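Local coordinates for protein SSD1 (PDB 7AM1) that binds mRNA and represses translation as a member of the RNase II family that has lost nuclease activity, at residues A[602-607]-A[651-656]. Numbering follows the deposited sequence.
Sequences NTADEL and ALNLPI
N653 reaches the first turn of helix 604-612 with its side-chain amide, resting OD1 against the methyl of A604 at 3.8 Å from CB. The same oxygen stays 3.9 Å from the backbone N of D605, too far for a direct hydrogen bond, and a water fills that role. It donates to N653 OD1 at 2.6 Å and accepts from D605 N at 2.9 Å, thereby satisfying an N-H that the start of a helix leaves without a carbonyl partner. A second water accepts from N653 ND2 and donates to D605 OD2, both at 2.9 Å, so the two ends of one amide are each bridged to D605. Asparagine suits the place because it offers an acceptor and a donor side by side; the small methyl of A604, itself buried, lets the amide come up to the first turn.

Within the RNB domain the contact joins this helix N-terminus to the loop between strand 635-638 and helix 668-681. T603 is the N-cap: its short hydroxyl side chain can turn back to the first-turn N-H groups, and OG1 accepts from E606 N at 3.2 Å in an almost straight bond (174°), while its carbonyl O takes L607 N.

On the loop side, N653 and L654 both face H649 in a G1 beta bulge, whose left-handed first position (phi 53°) asparagine tolerates better than most non-glycine residues. CG lies anti to the backbone N (chi1 -166°), carrying the amide toward the helix. ND2 also donates to the carbonyl of R510, whose NH2 binds L652 O. The D605 carboxylate is held by N512 through OD2 and by a salt bridge from OD1 to K609.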
loop_
_atom_site.group_PDB
_atom_site.type_symbol
_atom_site.label_atom_id
_atom_site.label_comp_id
_atom_site.label_asym_id
_atom_site.label_seq_id
_atom_site.Cartn_x
_atom_site.Cartn_y
_atom_site.Cartn_z
ATOM N N ASN A 602 -17.233 -9.471 14.483
ATOM C CA ASN A 602 -16.817 -8.987 15.795
ATOM C C ASN A 602 -15.370 -9.326 16.135
ATOM O O ASN A 602 -14.812 -8.722 17.058
ATOM C CB ASN A 602 -17.740 -9.564 16.873
ATOM N N THR A 603 -14.761 -10.284 15.435
ATOM C CA THR A 603 -13.363 -10.635 15.639
ATOM C C THR A 603 -12.703 -10.851 14.284
ATOM O O THR A 603 -13.359 -11.250 13.317
ATOM C CB THR A 603 -13.187 -11.908 16.483
ATOM O OG1 THR A 603 -13.807 -13.017 15.818
ATOM C CG2 THR A 603 -13.798 -11.735 17.867
ATOM N N ALA A 604 -11.396 -10.585 14.221
ATOM C CA ALA A 604 -10.633 -10.926 13.025
ATOM C C ALA A 604 -10.858 -12.382 12.649
ATOM O O ALA A 604 -10.994 -12.718 11.466
ATOM C CB ALA A 604 -9.145 -10.665 13.257
ATOM N N ASP A 605 -10.912 -13.254 13.657
ATOM C CA ASP A 605 -11.149 -14.677 13.455
ATOM C C ASP A 605 -12.351 -14.921 12.549
ATOM O O ASP A 605 -12.220 -15.489 11.459
ATOM C CB ASP A 605 -11.341 -15.335 14.830
ATOM C CG ASP A 605 -11.569 -16.829 14.752
ATOM O OD1 ASP A 605 -12.243 -17.285 13.810
ATOM O OD2 ASP A 605 -11.090 -17.551 15.651
ATOM N N GLU A 606 -13.538 -14.507 12.993
ATOM C CA GLU A 606 -14.751 -14.824 12.246
ATOM C C GLU A 606 -14.873 -13.988 10.978
ATOM O O GLU A 606 -15.420 -14.463 9.977
ATOM C CB GLU A 606 -15.975 -14.625 13.138
ATOM C CG GLU A 606 -16.003 -15.562 14.341
ATOM C CD GLU A 606 -16.068 -17.025 13.938
ATOM O OE1 GLU A 606 -16.574 -17.318 12.835
ATOM O OE2 GLU A 606 -15.598 -17.880 14.716
ATOM N N LEU A 607 -14.368 -12.755 10.996
ATOM C CA LEU A 607 -14.466 -11.898 9.820
ATOM C C LEU A 607 -13.669 -12.481 8.658
ATOM O O LEU A 607 -14.183 -12.622 7.541
ATOM C CB LEU A 607 -13.981 -10.490 10.169
ATOM C CG LEU A 607 -14.465 -9.355 9.262
ATOM C CD1 LEU A 607 -14.153 -7.998 9.888
ATOM C CD2 LEU A 607 -13.841 -9.478 7.885
ATOM N N ALA A 651 -4.879 -7.837 11.461
ATOM C CA ALA A 651 -4.944 -8.430 10.129
ATOM C C ALA A 651 -4.378 -9.844 10.108
ATOM O O ALA A 651 -4.786 -10.658 9.271
ATOM C CB ALA A 651 -4.203 -7.551 9.120
ATOM N N LEU A 652 -3.427 -10.144 10.997
ATOM C CA LEU A 652 -2.822 -11.466 11.107
ATOM C C LEU A 652 -3.444 -12.312 12.211
ATOM O O LEU A 652 -3.017 -13.455 12.412
ATOM C CB LEU A 652 -1.317 -11.343 11.362
ATOM C CG LEU A 652 -0.483 -10.679 10.270
ATOM C CD1 LEU A 652 0.970 -10.537 10.705
ATOM C CD2 LEU A 652 -0.574 -11.451 8.979
ATOM N N ASN A 653 -4.416 -11.772 12.944
ATOM C CA ASN A 653 -5.058 -12.478 14.053
ATOM C C ASN A 653 -4.023 -12.997 15.046
ATOM O O ASN A 653 -4.135 -14.108 15.570
ATOM C CB ASN A 653 -5.935 -13.622 13.549
ATOM C CG ASN A 653 -6.868 -14.143 14.618
ATOM O OD1 ASN A 653 -7.434 -13.370 15.388
ATOM N ND2 ASN A 653 -7.018 -15.459 14.688
ATOM N N LEU A 654 -2.995 -12.186 15.302
ATOM C CA LEU A 654 -1.930 -12.585 16.212
ATOM C C LEU A 654 -1.905 -11.707 17.459
ATOM O O LEU A 654 -2.088 -10.487 17.362
ATOM C CB LEU A 654 -0.568 -12.523 15.510
ATOM C CG LEU A 654 -0.330 -13.663 14.516
ATOM C CD1 LEU A 654 0.992 -13.483 13.792
ATOM C CD2 LEU A 654 -0.375 -15.018 15.214
ATOM N N PRO A 655 -1.704 -12.305 18.643
ATOM C CA PRO A 655 -1.682 -11.503 19.879
ATOM C C PRO A 655 -0.420 -10.679 20.051
ATOM O O PRO A 655 -0.421 -9.719 20.835
ATOM C CB PRO A 655 -1.799 -12.563 20.986
ATOM C CG PRO A 655 -1.194 -13.787 20.383
ATOM C CD PRO A 655 -1.524 -13.745 18.916
ATOM N N ILE A 656 0.666 -11.045 19.372
ATOM C CA ILE A 656 1.918 -10.304 19.451
ATOM C C ILE A 656 2.697 -10.610 18.182
ATOM O O ILE A 656 2.541 -11.678 17.584
ATOM C CB ILE A 656 2.703 -10.677 20.733
ATOM C CG1 ILE A 656 3.816 -9.660 21.010
ATOM C CG2 ILE A 656 3.288 -12.082 20.622
ATOM C CD1 ILE A 656 4.431 -9.806 22.405
HETATM O O HOH W 1 -9.796 -12.659 16.316
HETATM O O HOH W 2 -8.490 -16.803 16.786
#